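PDB 3HZE: Ycf54 protein from Thermosynechococcus elongatus, which is of unknown function in this species but, as in cyanobacterial and plant relatives, probably assists the magnesium-protoporphyrin IX monomethyl ester cyclase step of chlorophyll synthesis. Local coordinates for residues Ala2-Ile7 with Gly89-Glu94; Ala9-Leu14 with Pro64-Ile69; Glu37-Leu42 with Ile68-Gln73. All coordinates share one frame; numbering follows the deposited sequence.

Interaction 1. Residues Ala2-Ile7 with Gly89-Glu94; sequences ATYYYI and GQFTSE
The Phe91 ring takes Tyr4 CB over one face, 4.0 Å from the ring centroid, and meets Tyr6 CE2 at its edge. Phe91 CG stands between the backbone N and the carbonyl carbon (chi1 61°), which swings the ring across to the neighbouring strand. The Tyr4 ring is nearly parallel to it but slid aside, with little overlap; at the Tyr4 edge, CE2 lies 3.5 Å from Ser93 OG. Tyr6 lays one face of its ring over Gly89, whose CA is 3.8 Å from the Tyr6 ring centroid, a CH-pi contact. Gly89 has no side chain, and its backbone lies against that ring; the Tyr6 hydroxyl is hydrogen-bonded to Gln57 OE1. On the other face of the sheet Tyr5 and Gln90 run side by side, and Gln90 NE2 reaches the Tyr5 ring edge, 3.6 Å from CE1.

The backbones pair antiparallel. Tyr4 N to Phe91 O (2.7 Å) is the straightest of the strand bonds, at 175°; Phe91 N returns one to Tyr4 O, and Tyr6 and Gly89 form the next hydrogen-bonded pair. Beyond the strand end Ser93 N bonds Ala2 O, while Ala2 N donates to Ser93 OG (2.6 Å) and to a water that in turn donates a hydrogen bond to Glu94 OE2.

Phe48 and Pro99 pack onto the aromatic cluster of Tyr4, Tyr6 and Phe91. The chemistry is thus split: aromatic packing on that face of this edge pair, and a small polar network at Ala2 N, whose link to the Glu94 carboxylate runs through water and would probably be strengthened by any positive charge on that nitrogen.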
# COMPACT_ATOMS: atom_id res chain seq x y z
N ALA A 2 9.69 7.37 -10.99
CA ALA A 2 9.19 5.97 -11.12
C ALA A 2 7.67 5.94 -10.97
O ALA A 2 7.06 6.95 -10.64
CB ALA A 2 9.84 5.09 -10.06
N THR A 3 7.08 4.78 -11.22
CA THR A 3 5.64 4.62 -11.09
C THR A 3 5.37 3.72 -9.90
O THR A 3 5.94 2.63 -9.79
CB THR A 3 5.02 3.98 -12.34
OG1 THR A 3 5.27 4.81 -13.48
CG2 THR A 3 3.52 3.80 -12.15
N TYR A 4 4.48 4.16 -9.01
CA TYR A 4 4.13 3.39 -7.83
C TYR A 4 2.68 2.92 -7.92
O TYR A 4 1.78 3.72 -8.16
CB TYR A 4 4.30 4.27 -6.59
CG TYR A 4 5.73 4.66 -6.34
CD1 TYR A 4 6.56 3.87 -5.55
CD2 TYR A 4 6.28 5.80 -6.94
CE1 TYR A 4 7.89 4.20 -5.35
CE2 TYR A 4 7.63 6.13 -6.75
CZ TYR A 4 8.42 5.33 -5.96
OH TYR A 4 9.75 5.65 -5.75
N TYR A 5 2.47 1.62 -7.73
CA TYR A 5 1.13 1.05 -7.77
C TYR A 5 0.74 0.78 -6.33
O TYR A 5 1.60 0.52 -5.48
CB TYR A 5 1.15 -0.25 -8.58
CG TYR A 5 1.69 -0.06 -9.97
CD1 TYR A 5 0.87 0.37 -11.01
CD2 TYR A 5 3.04 -0.27 -10.25
CE1 TYR A 5 1.38 0.60 -12.29
CE2 TYR A 5 3.57 -0.05 -11.53
CZ TYR A 5 2.73 0.39 -12.55
OH TYR A 5 3.24 0.61 -13.81
N TYR A 6 -0.56 0.82 -6.02
CA TYR A 6 -0.95 0.61 -4.64
C TYR A 6 -2.37 0.13 -4.44
O TYR A 6 -3.23 0.34 -5.29
CB TYR A 6 -0.79 1.92 -3.86
CG TYR A 6 -1.79 2.98 -4.30
CD1 TYR A 6 -3.10 2.98 -3.83
CD2 TYR A 6 -1.44 3.94 -5.26
CE1 TYR A 6 -4.04 3.90 -4.29
CE2 TYR A 6 -2.37 4.86 -5.73
CZ TYR A 6 -3.67 4.84 -5.24
OH TYR A 6 -4.58 5.75 -5.72
N ILE A 7 -2.61 -0.52 -3.30
CA ILE A 7 -3.96 -0.90 -2.94
C ILE A 7 -4.18 -0.07 -1.67
O ILE A 7 -3.24 0.17 -0.91
CB ILE A 7 -4.13 -2.40 -2.61
CG1 ILE A 7 -3.11 -2.84 -1.57
CG2 ILE A 7 -4.08 -3.22 -3.89
CD1 ILE A 7 -3.50 -4.13 -0.85
N GLY A 89 -4.73 1.83 -7.31
CA GLY A 89 -4.36 2.97 -8.13
C GLY A 89 -2.87 3.05 -8.36
O GLY A 89 -2.13 2.11 -8.07
N GLN A 90 -2.42 4.18 -8.89
CA GLN A 90 -1.00 4.38 -9.16
C GLN A 90 -0.66 5.86 -9.24
O GLN A 90 -1.54 6.71 -9.42
CB GLN A 90 -0.62 3.70 -10.48
CG GLN A 90 -1.43 4.15 -11.69
CD GLN A 90 -1.03 3.42 -12.96
OE1 GLN A 90 -0.17 3.88 -13.72
NE2 GLN A 90 -1.64 2.26 -13.20
N PHE A 91 0.62 6.18 -9.09
CA PHE A 91 1.06 7.56 -9.18
C PHE A 91 2.54 7.59 -9.50
O PHE A 91 3.24 6.59 -9.31
CB PHE A 91 0.75 8.33 -7.89
CG PHE A 91 1.42 7.78 -6.66
CD1 PHE A 91 2.78 8.02 -6.42
CD2 PHE A 91 0.69 7.08 -5.70
CE1 PHE A 91 3.39 7.57 -5.25
CE2 PHE A 91 1.29 6.63 -4.52
CZ PHE A 91 2.65 6.87 -4.30
N THR A 92 3.03 8.72 -10.00
CA THR A 92 4.44 8.86 -10.35
C THR A 92 5.20 9.67 -9.32
O THR A 92 4.62 10.34 -8.47
CB THR A 92 4.62 9.59 -11.70
OG1 THR A 92 4.14 10.93 -11.57
CG2 THR A 92 3.86 8.88 -12.81
N SER A 93 6.53 9.61 -9.42
CA SER A 93 7.41 10.34 -8.52
C SER A 93 7.20 11.84 -8.70
O SER A 93 7.40 12.61 -7.76
CB SER A 93 8.87 10.00 -8.82
OG SER A 93 9.10 8.61 -8.74
N GLU A 94 6.82 12.25 -9.91
CA GLU A 94 6.60 13.67 -10.16
C GLU A 94 5.28 14.14 -9.57
O GLU A 94 5.07 15.34 -9.39
CB GLU A 94 6.65 13.99 -11.66
CG GLU A 94 6.62 12.80 -12.61
CD GLU A 94 7.87 11.94 -12.55
OE1 GLU A 94 8.99 12.51 -12.51
OE2 GLU A 94 7.74 10.70 -12.56
O HOH W 1 8.69 8.49 -13.20

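Interaction 2. Residues Ala9-Leu14 with Pro64-Ile69; sequences ASKKFL and PAAAII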
# COMPACT_ATOMS: atom_id res chain seq x y z
N ALA A 9 -6.82 0.49 1.76
CA ALA A 9 -7.93 -0.05 2.54
C ALA A 9 -7.87 0.44 3.98
O ALA A 9 -6.82 0.93 4.44
CB ALA A 9 -7.89 -1.58 2.51
N SER A 10 -8.97 0.29 4.70
CA SER A 10 -9.02 0.71 6.09
C SER A 10 -8.13 -0.23 6.89
O SER A 10 -7.94 -1.39 6.52
CB SER A 10 -10.46 0.63 6.62
OG SER A 10 -10.90 -0.71 6.67
N LYS A 11 -7.56 0.27 7.98
CA LYS A 11 -6.71 -0.55 8.82
C LYS A 11 -7.59 -1.63 9.44
O LYS A 11 -7.14 -2.74 9.73
CB LYS A 11 -6.05 0.30 9.92
CG LYS A 11 -5.36 1.54 9.37
CD LYS A 11 -4.01 1.81 10.03
CE LYS A 11 -4.13 2.02 11.52
NZ LYS A 11 -2.82 2.45 12.12
N LYS A 12 -8.86 -1.30 9.62
CA LYS A 12 -9.82 -2.24 10.20
C LYS A 12 -9.91 -3.48 9.30
O LYS A 12 -9.80 -4.62 9.77
CB LYS A 12 -11.20 -1.58 10.33
CG LYS A 12 -12.25 -2.46 11.01
CD LYS A 12 -13.62 -1.80 10.93
CE LYS A 12 -14.70 -2.68 11.56
NZ LYS A 12 -14.52 -2.83 13.02
N PHE A 13 -10.10 -3.27 8.00
CA PHE A 13 -10.19 -4.39 7.07
C PHE A 13 -8.88 -5.18 7.01
O PHE A 13 -8.89 -6.41 6.95
CB PHE A 13 -10.55 -3.88 5.67
CG PHE A 13 -10.51 -4.95 4.60
CD1 PHE A 13 -9.41 -5.05 3.75
CD2 PHE A 13 -11.56 -5.85 4.45
CE1 PHE A 13 -9.36 -6.04 2.76
CE2 PHE A 13 -11.52 -6.84 3.46
CZ PHE A 13 -10.42 -6.93 2.62
N LEU A 14 -7.76 -4.47 7.04
CA LEU A 14 -6.43 -5.09 6.98
C LEU A 14 -5.95 -5.70 8.30
O LEU A 14 -4.81 -6.15 8.40
CB LEU A 14 -5.40 -4.06 6.50
CG LEU A 14 -5.58 -3.56 5.06
CD1 LEU A 14 -4.58 -2.44 4.76
CD2 LEU A 14 -5.39 -4.72 4.10
N PRO A 64 -9.01 5.21 10.06
CA PRO A 64 -7.69 5.38 9.44
C PRO A 64 -7.46 4.31 8.38
O PRO A 64 -7.97 3.19 8.48
CB PRO A 64 -6.74 5.25 10.62
CG PRO A 64 -7.45 4.27 11.49
CD PRO A 64 -8.86 4.80 11.47
N ALA A 65 -6.67 4.64 7.37
CA ALA A 65 -6.39 3.70 6.30
C ALA A 65 -4.91 3.39 6.17
O ALA A 65 -4.07 3.98 6.85
CB ALA A 65 -6.92 4.24 4.99
N ALA A 66 -4.60 2.44 5.29
CA ALA A 66 -3.23 2.07 5.04
C ALA A 66 -3.11 1.66 3.58
O ALA A 66 -4.06 1.17 2.98
CB ALA A 66 -2.82 0.91 5.94
N ALA A 67 -1.93 1.87 3.01
CA ALA A 67 -1.71 1.50 1.64
C ALA A 67 -0.56 0.51 1.55
O ALA A 67 0.32 0.49 2.40
CB ALA A 67 -1.37 2.73 0.81
N ILE A 68 -0.61 -0.35 0.54
CA ILE A 68 0.49 -1.26 0.28
C ILE A 68 0.95 -0.72 -1.06
O ILE A 68 0.18 -0.71 -2.02
CB ILE A 68 0.06 -2.73 0.15
CG1 ILE A 68 -0.25 -3.31 1.53
CG2 ILE A 68 1.19 -3.55 -0.47
CD1 ILE A 68 -1.50 -2.78 2.19
N ILE A 69 2.18 -0.23 -1.11
CA ILE A 69 2.72 0.36 -2.33
C ILE A 69 3.86 -0.47 -2.89
O ILE A 69 4.66 -1.03 -2.13
CB ILE A 69 3.20 1.80 -2.04
CG1 ILE A 69 2.06 2.59 -1.39
CG2 ILE A 69 3.65 2.48 -3.33
CD1 ILE A 69 2.47 3.97 -0.91
O HOH W 2 -9.75 1.63 9.98
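Lys11 folds back over Pro64 where strand 3-10 ends beside the start of the antiparallel strand 65-70 and the chain turns into helix 13-16. Its CB starts 3.8 Å from Pro64 O, and CG comes closer to the same oxygen, at 3.2 Å, besides touching the Ala65 carbonyl carbon. The chain then bends at chi2 (-138°) and again at chi3, which brings CD within 3.9 Å of Ala65 O and sets CE against the proline ring, 4.0 Å from Pro64 CG. The lysine's methylenes therefore cross the pyrrolidine at about a right angle, and the extended last bond carries NZ past the ring and out of the contact. An alanine here would keep the backbone bond but would probably leave the Pro64 ring and the Ala65 carbonyl without their aliphatic neighbour, opening a gap at this end of the pair.

That backbone bond, Lys11 N to Pro64 O, is 3.0 Å long and nearly straight at 172°, although the donor is tilted out of the carbonyl plane. Pro64 O also accepts from a water, which in turn accepts from Lys12 N. Pro64 follows a cis peptide bond. One step inward, Ala9 and Ala66 form a hydrogen-bonded pair, Ala66 N to Ala9 O being 2.8 Å.

Under the turn, Leu14 CD1 makes an apolar contact, 4.0 Å from both Ala66 CB and Ile68 CD1, with Leu83 of helix 73-83 beside it. Lys12 NZ forms a salt bridge with Glu16. The turn is held by a capping bond, in which Ser10 OG accepts from Phe13 N at 3.0 Å with an N-H...O angle of 160°.

Interaction 3. Residues Glu37-Leu42 with Ile68-Gln73; sequences EIDFWL and IISTNQ
Asp39 O is gripped twice by the partner segment. Ser70 OG donates to it at 2.7 Å, coming from above the carbonyl plane (36° out of it), and Thr71 N donates at 3.2 Å, close to the line of the C=O bond. Next along, Trp41 and Ile69 form the hydrogen-bonded pair of the two antiparallel strands, Trp41 N to Ile69 O being 2.8 Å and the return bond, Ile69 N to Trp41 O, 2.9 Å. The indole turns toward the partner strand, and Trp41 CE3 comes within 3.3 Å of Ile69 O. Beside the gripped carbonyl, Asp39 CB rests against Thr71 OG1 (3.4 Å).

What aims the Ser70 hydroxyl is its torsion, OG anti to the backbone N (chi1 178°), together with an ST turn: while donating to Asp39 O, Ser70 OG accepts from Asn72 N at 3.0 Å. A water donates to it as well and joins it to Asp39 OD1. Two further waters donate to Asp39 OD2; one of them accepts from Asn72 ND2 and the other meets Thr71 OG1, so the carboxylate reaches the turn largely through solvent.

Farther out, Tyr31 of helix 21-34 bonds Asp39 OD1 and sets its ring edge-to-face with Phe40, which also has a cation-pi partner in Arg27. Asn72 OD1 accepts from Phe75 N. With Asn72 at the N-cap of helix 73-83, this is the junction where an antiparallel sheet of an alpha+beta fold hands over to a helix, the strand 65-70 passing through the ST turn directly into a capped helix.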
# COMPACT_ATOMS: atom_id res chain seq x y z
N GLU A 37 16.06 -6.82 -4.44
CA GLU A 37 15.77 -5.65 -3.61
C GLU A 37 14.27 -5.54 -3.32
O GLU A 37 13.45 -5.63 -4.24
CB GLU A 37 16.24 -4.37 -4.31
CG GLU A 37 15.92 -3.10 -3.54
CD GLU A 37 16.30 -1.84 -4.30
OE1 GLU A 37 15.85 -1.70 -5.46
OE2 GLU A 37 17.02 -1.00 -3.74
N ILE A 38 13.92 -5.34 -2.06
CA ILE A 38 12.50 -5.21 -1.69
C ILE A 38 11.89 -4.03 -2.43
O ILE A 38 12.42 -2.92 -2.37
CB ILE A 38 12.33 -4.95 -0.17
CG1 ILE A 38 12.94 -6.10 0.64
CG2 ILE A 38 10.86 -4.78 0.17
CD1 ILE A 38 12.37 -7.44 0.30
N ASP A 39 10.78 -4.26 -3.13
CA ASP A 39 10.11 -3.19 -3.86
C ASP A 39 8.63 -3.09 -3.53
O ASP A 39 7.83 -2.66 -4.36
CB ASP A 39 10.30 -3.36 -5.37
CG ASP A 39 9.75 -4.68 -5.87
OD1 ASP A 39 9.22 -5.46 -5.05
OD2 ASP A 39 9.86 -4.95 -7.08
N PHE A 40 8.26 -3.53 -2.33
CA PHE A 40 6.88 -3.47 -1.87
C PHE A 40 6.97 -3.02 -0.42
O PHE A 40 7.87 -3.44 0.31
CB PHE A 40 6.21 -4.84 -1.96
CG PHE A 40 7.00 -5.96 -1.33
CD1 PHE A 40 8.07 -6.54 -2.01
CD2 PHE A 40 6.69 -6.41 -0.06
CE1 PHE A 40 8.81 -7.57 -1.42
CE2 PHE A 40 7.42 -7.43 0.54
CZ PHE A 40 8.48 -8.01 -0.14
N TRP A 41 6.03 -2.17 -0.00
CA TRP A 41 6.06 -1.60 1.34
C TRP A 41 4.69 -1.31 1.96
O TRP A 41 3.75 -0.93 1.25
CB TRP A 41 6.82 -0.28 1.31
CG TRP A 41 8.13 -0.33 0.59
CD1 TRP A 41 9.33 -0.70 1.12
CD2 TRP A 41 8.38 0.00 -0.79
NE1 TRP A 41 10.31 -0.62 0.16
CE2 TRP A 41 9.76 -0.19 -1.02
CE3 TRP A 41 7.58 0.45 -1.84
CZ2 TRP A 41 10.36 0.05 -2.26
CZ3 TRP A 41 8.17 0.68 -3.09
CH2 TRP A 41 9.55 0.48 -3.28
N LEU A 42 4.62 -1.44 3.28
CA LEU A 42 3.42 -1.17 4.06
C LEU A 42 3.49 0.31 4.43
O LEU A 42 4.47 0.75 5.02
CB LEU A 42 3.44 -1.98 5.36
CG LEU A 42 2.16 -2.52 6.00
CD1 LEU A 42 2.36 -2.53 7.50
CD2 LEU A 42 0.93 -1.71 5.64
N ILE A 68 -0.61 -0.35 0.54
CA ILE A 68 0.49 -1.26 0.28
C ILE A 68 0.95 -0.72 -1.06
O ILE A 68 0.18 -0.71 -2.02
CB ILE A 68 0.06 -2.73 0.15
CG1 ILE A 68 -0.25 -3.31 1.53
CG2 ILE A 68 1.19 -3.55 -0.47
CD1 ILE A 68 -1.50 -2.78 2.19
N ILE A 69 2.18 -0.23 -1.11
CA ILE A 69 2.72 0.36 -2.33
C ILE A 69 3.86 -0.47 -2.89
O ILE A 69 4.66 -1.03 -2.13
CB ILE A 69 3.20 1.80 -2.04
CG1 ILE A 69 2.06 2.59 -1.39
CG2 ILE A 69 3.65 2.48 -3.33
CD1 ILE A 69 2.47 3.97 -0.91
N SER A 70 3.94 -0.55 -4.22
CA SER A 70 5.00 -1.33 -4.86
C SER A 70 5.27 -0.86 -6.29
O SER A 70 4.37 -0.36 -6.97
CB SER A 70 4.62 -2.81 -4.89
OG SER A 70 5.62 -3.58 -5.55
N THR A 71 6.50 -1.02 -6.74
CA THR A 71 6.82 -0.64 -8.10
C THR A 71 6.55 -1.82 -9.03
O THR A 71 6.72 -1.73 -10.25
CB THR A 71 8.28 -0.18 -8.24
OG1 THR A 71 9.14 -1.13 -7.60
CG2 THR A 71 8.45 1.19 -7.60
N ASN A 72 6.11 -2.94 -8.44
CA ASN A 72 5.76 -4.14 -9.21
C ASN A 72 4.24 -4.14 -9.33
O ASN A 72 3.53 -4.47 -8.38
CB ASN A 72 6.21 -5.40 -8.46
CG ASN A 72 5.88 -6.68 -9.21
OD1 ASN A 72 4.79 -6.82 -9.76
ND2 ASN A 72 6.83 -7.61 -9.25
N GLN A 73 3.73 -3.79 -10.51
CA GLN A 73 2.29 -3.73 -10.71
C GLN A 73 1.56 -5.05 -10.53
O GLN A 73 0.44 -5.07 -10.02
CB GLN A 73 1.98 -3.14 -12.09
CG GLN A 73 0.50 -3.12 -12.44
CD GLN A 73 0.21 -2.34 -13.70
OE1 GLN A 73 0.98 -2.40 -14.67
NE2 GLN A 73 -0.90 -1.61 -13.71
O HOH W 3 6.68 -6.48 -5.42
O HOH W 4 9.73 -7.04 -8.63
O HOH W 5 9.85 -3.13 -9.21

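Overall arrangement
The three contacts join one antiparallel sheet in the order 40-44, 65-70, 3-10, 87-92. Interaction 1 pairs the edge strand 87-92 with 3-10, interaction 2 the two central strands, and interaction 3 the other edge strand with 65-70. Interactions 2 and 3 share Ile68 and Ile69, yet their centres are about 15 Å apart. Interactions 1 and 3 lie closer, centres about 10 Å apart, bridged by probable hydrogen bonds from Tyr5 N to Ser70 O (2.8 Å) and from Ile68 N to Ile7 O (3.0 Å). Interactions 1 and 2, about 17 Å between centres, lie on opposite sides of the chain's centre. Helix 73-83 packs against residues of all three.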